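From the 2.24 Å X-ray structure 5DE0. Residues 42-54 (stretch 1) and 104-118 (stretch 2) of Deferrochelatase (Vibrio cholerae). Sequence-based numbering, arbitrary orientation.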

# COMPACT_ATOMS: atom_id res chain seq x y z
N ALA B 42 -4.68 -22.62 8.05
CA ALA B 42 -4.76 -22.75 9.51
C ALA B 42 -4.39 -21.44 10.19
O ALA B 42 -4.97 -21.08 11.21
CB ALA B 42 -3.85 -23.88 9.98
N LEU B 43 -3.42 -20.73 9.61
CA LEU B 43 -3.03 -19.42 10.11
C LEU B 43 -4.17 -18.42 9.95
O LEU B 43 -4.47 -17.65 10.86
CB LEU B 43 -1.78 -18.92 9.39
CG LEU B 43 -1.37 -17.47 9.66
CD1 LEU B 43 -1.05 -17.26 11.13
CD2 LEU B 43 -0.20 -17.06 8.79
N VAL B 44 -4.80 -18.44 8.78
CA VAL B 44 -5.91 -17.55 8.48
C VAL B 44 -7.10 -17.78 9.42
O VAL B 44 -7.70 -16.82 9.92
CB VAL B 44 -6.38 -17.72 7.01
CG1 VAL B 44 -7.71 -17.02 6.78
CG2 VAL B 44 -5.31 -17.19 6.06
N GLU B 45 -7.42 -19.04 9.67
CA GLU B 45 -8.48 -19.39 10.60
C GLU B 45 -8.19 -18.83 11.99
O GLU B 45 -9.09 -18.31 12.66
CB GLU B 45 -8.66 -20.91 10.68
CG GLU B 45 -9.63 -21.36 11.76
CD GLU B 45 -11.05 -20.88 11.51
OE1 GLU B 45 -11.57 -21.11 10.40
OE2 GLU B 45 -11.64 -20.27 12.42
N GLU B 46 -6.93 -18.92 12.41
CA GLU B 46 -6.51 -18.43 13.72
C GLU B 46 -6.62 -16.91 13.81
O GLU B 46 -7.03 -16.37 14.84
CB GLU B 46 -5.07 -18.86 14.01
CG GLU B 46 -4.49 -18.29 15.29
CD GLU B 46 -3.12 -18.85 15.61
OE1 GLU B 46 -2.78 -19.93 15.08
OE2 GLU B 46 -2.39 -18.21 16.39
N ILE B 47 -6.25 -16.23 12.73
CA ILE B 47 -6.37 -14.78 12.66
C ILE B 47 -7.83 -14.35 12.77
O ILE B 47 -8.16 -13.42 13.50
CB ILE B 47 -5.75 -14.23 11.36
CG1 ILE B 47 -4.25 -14.50 11.32
CG2 ILE B 47 -6.02 -12.74 11.22
CD1 ILE B 47 -3.56 -14.06 10.05
N ASN B 48 -8.70 -15.04 12.04
CA ASN B 48 -10.13 -14.73 12.06
C ASN B 48 -10.73 -14.91 13.45
O ASN B 48 -11.63 -14.17 13.85
CB ASN B 48 -10.88 -15.58 11.04
CG ASN B 48 -10.79 -15.02 9.63
OD1 ASN B 48 -10.79 -13.80 9.44
ND2 ASN B 48 -10.73 -15.90 8.64
N GLN B 49 -10.24 -15.90 14.19
CA GLN B 49 -10.70 -16.13 15.55
C GLN B 49 -10.20 -15.04 16.50
O GLN B 49 -10.86 -14.71 17.48
CB GLN B 49 -10.24 -17.50 16.06
CG GLN B 49 -10.97 -18.67 15.42
CD GLN B 49 -10.77 -19.96 16.18
OE1 GLN B 49 -10.10 -19.99 17.22
NE2 GLN B 49 -11.34 -21.04 15.67
N ASN B 50 -9.04 -14.48 16.20
CA ASN B 50 -8.49 -13.40 17.01
C ASN B 50 -9.05 -12.04 16.60
O ASN B 50 -9.02 -11.08 17.37
CB ASN B 50 -6.97 -13.38 16.93
CG ASN B 50 -6.33 -14.57 17.62
OD1 ASN B 50 -6.99 -15.57 17.88
ND2 ASN B 50 -5.05 -14.45 17.93
N GLN B 51 -9.56 -11.96 15.38
CA GLN B 51 -10.02 -10.69 14.82
C GLN B 51 -11.40 -10.81 14.17
O GLN B 51 -11.50 -11.04 12.96
CB GLN B 51 -9.01 -10.16 13.80
CG GLN B 51 -7.60 -10.01 14.33
CD GLN B 51 -7.50 -8.98 15.43
OE1 GLN B 51 -8.29 -8.03 15.48
NE2 GLN B 51 -6.54 -9.15 16.33
N PRO B 52 -12.47 -10.65 14.96
CA PRO B 52 -13.83 -10.63 14.42
C PRO B 52 -14.03 -9.51 13.40
O PRO B 52 -13.55 -8.40 13.60
CB PRO B 52 -14.70 -10.40 15.66
CG PRO B 52 -13.87 -10.90 16.80
CD PRO B 52 -12.45 -10.58 16.43
N GLY B 53 -14.74 -9.82 12.31
CA GLY B 53 -15.02 -8.83 11.29
C GLY B 53 -13.96 -8.75 10.20
O GLY B 53 -14.17 -8.14 9.16
N ALA B 54 -12.81 -9.38 10.45
CA ALA B 54 -11.70 -9.35 9.51
C ALA B 54 -12.07 -10.02 8.19
O ALA B 54 -11.72 -9.53 7.12
CB ALA B 54 -10.48 -10.02 10.11
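Stretch 2 104-118: ATRHDLLFYTLRKGI

Stretch 2 runs back along stretch 1: helix 108-117 crosses helix 42-50 at 141°, closer to antiparallel than parallel, with the axes 10.8 Å apart at closest approach. V44 lies by T113, I47 by L109, and A54 by T105. In stretch 2, A104 and R106 are extended, with T105 (-86/-2) between them, and meet the type II turn Q51-A54, which A54 N closes onto Q51 O at 3.3 Å. Both last carbonyls of this turn are satisfied across the contact: T105 OG1 donates to G53 O at a very short 2.5 Å, and T105 N to A54 O at 2.9 Å, nearly straight. R106 NE and NH2 pair with D108 OD1 (2.9 Å) and OD2 (2.7 Å) in a salt bridge, while NH1 donates to Q51 OE1 at 2.8 Å, near the guanidinium plane. Water 1 links Q51 OE1 (3.1 Å) to R106 NH2 (2.9 Å); water 2 donates to P52 O (2.6 Å) and accepts weakly from R106 NH1 (3.4 Å). Beyond this polar end the packing is mostly apolar: L109 CD1 meets A54 CB at 3.6 Å and I47 CG2 at 3.7 Å, and I47 CD1 reaches the Y112 ring edge (CD2, 3.7 Å). T113 OG1, 3.4 Å from I47 CD1, is satisfied within its own helix by L109 O (2.6 Å). L43 CD2 ends the contact, 4.1 Å from G117 N.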

# COMPACT_ATOMS: atom_id res chain seq x y z
N ALA B 104 -9.53 -9.23 2.56
CA ALA B 104 -10.13 -9.05 3.88
C ALA B 104 -10.73 -7.65 4.03
O ALA B 104 -10.62 -6.81 3.14
CB ALA B 104 -9.11 -9.30 4.97
N THR B 105 -11.36 -7.40 5.18
CA THR B 105 -11.98 -6.11 5.44
C THR B 105 -10.98 -5.12 6.02
O THR B 105 -11.31 -3.96 6.28
CB THR B 105 -13.18 -6.24 6.41
OG1 THR B 105 -12.74 -6.76 7.66
CG2 THR B 105 -14.24 -7.16 5.82
N ARG B 106 -9.75 -5.58 6.23
CA ARG B 106 -8.68 -4.70 6.71
C ARG B 106 -7.35 -5.03 6.02
O ARG B 106 -7.11 -6.17 5.63
CB ARG B 106 -8.54 -4.80 8.23
CG ARG B 106 -8.71 -6.20 8.79
CD ARG B 106 -8.85 -6.19 10.31
NE ARG B 106 -7.60 -5.86 10.99
CZ ARG B 106 -7.38 -6.06 12.28
NH1 ARG B 106 -8.32 -6.60 13.04
NH2 ARG B 106 -6.21 -5.73 12.82
N HIS B 107 -6.51 -4.02 5.88
CA HIS B 107 -5.28 -4.13 5.11
C HIS B 107 -4.13 -4.77 5.90
O HIS B 107 -3.37 -5.56 5.35
CB HIS B 107 -4.86 -2.74 4.61
CG HIS B 107 -3.50 -2.70 3.99
ND1 HIS B 107 -3.29 -2.93 2.64
CD2 HIS B 107 -2.28 -2.46 4.52
CE1 HIS B 107 -2.00 -2.83 2.38
NE2 HIS B 107 -1.36 -2.55 3.50
N ASP B 108 -4.02 -4.42 7.17
CA ASP B 108 -2.87 -4.82 7.98
C ASP B 108 -2.70 -6.33 8.10
O ASP B 108 -1.58 -6.84 8.06
CB ASP B 108 -2.97 -4.19 9.38
CG ASP B 108 -4.19 -4.65 10.15
OD1 ASP B 108 -5.25 -4.89 9.52
OD2 ASP B 108 -4.09 -4.78 11.39
N LEU B 109 -3.81 -7.06 8.24
CA LEU B 109 -3.75 -8.51 8.40
C LEU B 109 -3.24 -9.22 7.14
O LEU B 109 -2.77 -10.35 7.21
CB LEU B 109 -5.12 -9.06 8.78
CG LEU B 109 -5.62 -8.70 10.18
CD1 LEU B 109 -6.99 -9.30 10.43
CD2 LEU B 109 -4.63 -9.16 11.24
N LEU B 110 -3.33 -8.54 6.00
CA LEU B 110 -2.79 -9.07 4.75
C LEU B 110 -1.27 -9.10 4.80
O LEU B 110 -0.65 -10.10 4.46
CB LEU B 110 -3.26 -8.23 3.56
CG LEU B 110 -4.77 -8.10 3.35
CD1 LEU B 110 -5.05 -7.17 2.18
CD2 LEU B 110 -5.41 -9.46 3.12
N PHE B 111 -0.68 -7.99 5.23
CA PHE B 111 0.76 -7.90 5.42
C PHE B 111 1.22 -8.93 6.45
O PHE B 111 2.23 -9.59 6.26
CB PHE B 111 1.17 -6.49 5.84
CG PHE B 111 2.65 -6.32 6.03
CD1 PHE B 111 3.25 -6.62 7.24
CD2 PHE B 111 3.45 -5.85 4.99
CE1 PHE B 111 4.61 -6.46 7.42
CE2 PHE B 111 4.81 -5.69 5.16
CZ PHE B 111 5.39 -6.00 6.38
N TYR B 112 0.46 -9.04 7.54
CA TYR B 112 0.82 -9.96 8.62
C TYR B 112 0.77 -11.41 8.15
O TYR B 112 1.63 -12.21 8.52
CB TYR B 112 -0.10 -9.78 9.83
CG TYR B 112 0.10 -10.82 10.91
CD1 TYR B 112 1.14 -10.70 11.82
CD2 TYR B 112 -0.74 -11.92 11.02
CE1 TYR B 112 1.34 -11.65 12.81
CE2 TYR B 112 -0.56 -12.87 12.00
CZ TYR B 112 0.49 -12.73 12.90
OH TYR B 112 0.68 -13.68 13.88
N THR B 113 -0.24 -11.75 7.36
CA THR B 113 -0.41 -13.12 6.88
C THR B 113 0.77 -13.54 6.00
O THR B 113 1.25 -14.67 6.09
CB THR B 113 -1.72 -13.28 6.08
OG1 THR B 113 -2.83 -12.95 6.92
CG2 THR B 113 -1.87 -14.71 5.58
N LEU B 114 1.24 -12.62 5.17
CA LEU B 114 2.37 -12.91 4.29
C LEU B 114 3.68 -12.98 5.06
O LEU B 114 4.47 -13.90 4.85
CB LEU B 114 2.46 -11.86 3.18
CG LEU B 114 3.59 -12.09 2.17
CD1 LEU B 114 3.47 -13.46 1.54
CD2 LEU B 114 3.58 -11.00 1.10
N ARG B 115 3.91 -12.01 5.94
CA ARG B 115 5.15 -11.97 6.72
C ARG B 115 5.27 -13.19 7.63
O ARG B 115 6.30 -13.86 7.64
CB ARG B 115 5.23 -10.69 7.56
CG ARG B 115 6.54 -10.56 8.33
CD ARG B 115 6.60 -9.29 9.17
NE ARG B 115 5.68 -9.33 10.31
CZ ARG B 115 5.64 -8.41 11.27
NH1 ARG B 115 6.47 -7.37 11.24
NH2 ARG B 115 4.77 -8.52 12.27
N LYS B 116 4.21 -13.47 8.38
CA LYS B 116 4.19 -14.60 9.30
C LYS B 116 4.16 -15.93 8.54
O LYS B 116 4.76 -16.92 8.97
CB LYS B 116 2.98 -14.51 10.23
CG LYS B 116 2.84 -15.65 11.22
CD LYS B 116 3.96 -15.63 12.24
CE LYS B 116 3.74 -16.68 13.32
NZ LYS B 116 4.82 -16.66 14.34
N GLY B 117 3.47 -15.94 7.41
CA GLY B 117 3.28 -17.16 6.63
C GLY B 117 4.54 -17.70 5.96
O GLY B 117 4.67 -18.90 5.77
N ILE B 118 5.45 -16.81 5.60
CA ILE B 118 6.66 -17.21 4.89
C ILE B 118 7.92 -16.97 5.72
O ILE B 118 9.04 -17.06 5.21
CB ILE B 118 6.81 -16.47 3.55
CG1 ILE B 118 7.19 -15.01 3.77
CG2 ILE B 118 5.54 -16.60 2.72
CD1 ILE B 118 7.48 -14.25 2.50
O HOH W 1 -6.33 -5.67 15.73
O HOH W 2 -11.59 -7.36 12.27